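Local coordinates for cycloserine biosynthesis protein DcsG (Streptomyces lavendulae, PDB 6JIL) that catalyses the ATP- and magnesium-dependent cyclisation of O-ureido-D-serine to the antibiotic D-cycloserine, as an ATP-grasp ligase, at residues A[2-7]-A[45-51]. Residue numbers count along the deposited sequence, not the author numbering.
Sequences GILALV and WSRFEAV
Most striking is a CH-pi contact: the methyl CB of Ala-5 sits 3.4 Å from the centroid of the Phe-48 ring, only 8° off the ring normal. Small alanine suits this place, because the phenyl ring (chi1 m, -52°; chi2 near 100°) lies directly over its CB. Residues 4-7 are extended, whereas 45-47 form a 3-10 turn that leads through Phe-48 (psi 151°) and Glu-49 (phi/psi -76/-41) into the strand that carries Val-51. Two hydrogen bonds fix the register: Glu-49 N gives to Ile-3 O at 3.0 Å, and Ala-5 N to Ala-50 O at 3.2 Å (178°). Ala-5 and Val-51 pair with CA atoms 4.7 Å apart; Val-51 CA makes a CH...O contact to Ala-5 O at 3.6 Å. Here strand 4-8 joins strand 50-55 in a parallel sheet of order 2-1-3-4; strand 33-37 flanks 4-8 on its other edge, bonding to Leu-4 and Leu-6. With helices 19-28 and 63-76 in the connections, this is a Rossmann-like alpha/beta sheet, consistent with the N-terminal domain of ATP-grasp enzymes and away from the ADP and magnesium sites. On the face bearing Ala-5, beta-branched valines fill the row: Val-7 CG2 meets Val-51 CG1 at 3.4 Å and Trp-45 CZ3 at 3.7 Å. The Trp-45 indole (chi1 m, chi2 86°) reaches over the strand, its CZ3 4.0 Å from Ala-5 CB, and meets Phe-69 edge-to-face. Leu-4 lies on the opposite face, with CD2 3.5 Å from Ala-50 O. At the exposed start, the Glu-49 side chain (chi1 t, chi2 p) turns toward the N terminus, OE2 3.1 Å from Gly-2 CA.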
loop_
_atom_site.group_PDB
_atom_site.type_symbol
_atom_site.label_atom_id
_atom_site.label_comp_id
_atom_site.label_asym_id
_atom_site.label_seq_id
_atom_site.Cartn_x
_atom_site.Cartn_y
_atom_site.Cartn_z
ATOM N N GLY A 2 -25.922 -5.071 12.258
ATOM C CA GLY A 2 -24.788 -4.297 11.667
ATOM C C GLY A 2 -23.471 -5.048 11.752
ATOM O O GLY A 2 -22.454 -4.497 12.181
ATOM N N ILE A 3 -23.496 -6.311 11.340
ATOM C CA ILE A 3 -22.306 -7.143 11.365
ATOM C C ILE A 3 -21.322 -6.611 10.318
ATOM O O ILE A 3 -21.705 -6.283 9.193
ATOM C CB ILE A 3 -22.686 -8.629 11.112
ATOM C CG1 ILE A 3 -22.023 -9.528 12.151
ATOM C CG2 ILE A 3 -22.265 -9.063 9.741
ATOM C CD1 ILE A 3 -22.582 -10.945 12.151
ATOM N N LEU A 4 -20.056 -6.510 10.716
ATOM C CA LEU A 4 -18.990 -5.989 9.864
ATOM C C LEU A 4 -18.091 -7.112 9.362
ATOM O O LEU A 4 -17.581 -7.911 10.157
ATOM C CB LEU A 4 -18.131 -5.004 10.663
ATOM C CG LEU A 4 -17.419 -3.831 9.982
ATOM C CD1 LEU A 4 -16.210 -3.442 10.821
ATOM C CD2 LEU A 4 -16.990 -4.188 8.587
ATOM N N ALA A 5 -17.889 -7.167 8.049
ATOM C CA ALA A 5 -17.027 -8.186 7.465
ATOM C C ALA A 5 -15.609 -7.639 7.359
ATOM O O ALA A 5 -15.410 -6.529 6.874
ATOM C CB ALA A 5 -17.538 -8.583 6.084
ATOM N N LEU A 6 -14.632 -8.396 7.848
ATOM C CA LEU A 6 -13.229 -7.990 7.764
ATOM C C LEU A 6 -12.609 -8.993 6.785
ATOM O O LEU A 6 -12.402 -10.158 7.119
ATOM C CB LEU A 6 -12.557 -8.066 9.142
ATOM C CG LEU A 6 -13.165 -7.182 10.250
ATOM C CD1 LEU A 6 -12.392 -7.368 11.544
ATOM C CD2 LEU A 6 -13.145 -5.714 9.841
ATOM N N VAL A 7 -12.334 -8.537 5.568
ATOM C CA VAL A 7 -11.816 -9.407 4.523
ATOM C C VAL A 7 -10.340 -9.766 4.575
ATOM O O VAL A 7 -9.472 -8.911 4.725
ATOM C CB VAL A 7 -12.119 -8.822 3.124
ATOM C CG1 VAL A 7 -11.747 -9.833 2.036
ATOM C CG2 VAL A 7 -13.590 -8.463 3.022
ATOM N N TRP A 45 -22.366 -12.271 1.304
ATOM C CA TRP A 45 -21.970 -10.893 1.560
ATOM C C TRP A 45 -23.135 -9.930 1.762
ATOM O O TRP A 45 -22.959 -8.831 2.286
ATOM C CB TRP A 45 -21.038 -10.411 0.444
ATOM C CG TRP A 45 -19.800 -11.269 0.349
ATOM C CD1 TRP A 45 -19.660 -12.433 -0.357
ATOM C CD2 TRP A 45 -18.568 -11.083 1.060
ATOM N NE1 TRP A 45 -18.424 -12.986 -0.126
ATOM C CE2 TRP A 45 -17.732 -12.179 0.740
ATOM C CE3 TRP A 45 -18.091 -10.101 1.940
ATOM C CZ2 TRP A 45 -16.436 -12.320 1.271
ATOM C CZ3 TRP A 45 -16.808 -10.238 2.467
ATOM C CH2 TRP A 45 -15.995 -11.344 2.128
ATOM N N SER A 46 -24.330 -10.358 1.370
ATOM C CA SER A 46 -25.522 -9.534 1.524
ATOM C C SER A 46 -25.899 -9.406 3.002
ATOM O O SER A 46 -26.655 -8.515 3.377
ATOM C CB SER A 46 -26.697 -10.150 0.754
ATOM O OG SER A 46 -27.167 -11.332 1.381
ATOM N N ARG A 47 -25.368 -10.303 3.830
ATOM C CA ARG A 47 -25.651 -10.299 5.267
ATOM C C ARG A 47 -24.997 -9.161 6.041
ATOM O O ARG A 47 -25.466 -8.807 7.119
ATOM C CB ARG A 47 -25.182 -11.601 5.924
ATOM C CG ARG A 47 -26.024 -12.824 5.676
ATOM C CD ARG A 47 -25.499 -13.975 6.537
ATOM N NE ARG A 47 -24.078 -14.231 6.294
ATOM C CZ ARG A 47 -23.110 -14.070 7.194
ATOM N NH1 ARG A 47 -23.392 -13.650 8.422
ATOM N NH2 ARG A 47 -21.852 -14.327 6.858
ATOM N N PHE A 48 -23.910 -8.609 5.510
ATOM C CA PHE A 48 -23.192 -7.543 6.197
ATOM C C PHE A 48 -23.714 -6.125 5.988
ATOM O O PHE A 48 -24.282 -5.796 4.949
ATOM C CB PHE A 48 -21.711 -7.576 5.812
ATOM C CG PHE A 48 -21.071 -8.917 5.991
ATOM C CD1 PHE A 48 -20.880 -9.760 4.906
ATOM C CD2 PHE A 48 -20.684 -9.351 7.252
ATOM C CE1 PHE A 48 -20.313 -11.014 5.079
ATOM C CE2 PHE A 48 -20.118 -10.601 7.435
ATOM C CZ PHE A 48 -19.931 -11.436 6.347
ATOM N N GLU A 49 -23.499 -5.290 6.998
ATOM C CA GLU A 49 -23.903 -3.890 6.962
ATOM C C GLU A 49 -22.874 -3.208 6.078
ATOM O O GLU A 49 -23.194 -2.352 5.265
ATOM C CB GLU A 49 -23.835 -3.287 8.369
ATOM C CG GLU A 49 -24.686 -2.051 8.574
ATOM C CD GLU A 49 -26.132 -2.398 8.898
ATOM O OE1 GLU A 49 -26.979 -1.475 8.947
ATOM O OE2 GLU A 49 -26.418 -3.599 9.113
ATOM N N ALA A 50 -21.624 -3.604 6.260
ATOM C CA ALA A 50 -20.522 -3.059 5.493
ATOM C C ALA A 50 -19.377 -4.064 5.451
ATOM O O ALA A 50 -19.391 -5.081 6.143
ATOM C CB ALA A 50 -20.044 -1.752 6.104
ATOM N N VAL A 51 -18.384 -3.754 4.631
ATOM C CA VAL A 51 -17.221 -4.602 4.463
ATOM C C VAL A 51 -15.952 -3.762 4.510
ATOM O O VAL A 51 -15.929 -2.640 4.014
ATOM C CB VAL A 51 -17.291 -5.346 3.105
ATOM C CG1 VAL A 51 -15.972 -6.009 2.797
ATOM C CG2 VAL A 51 -18.401 -6.391 3.147
#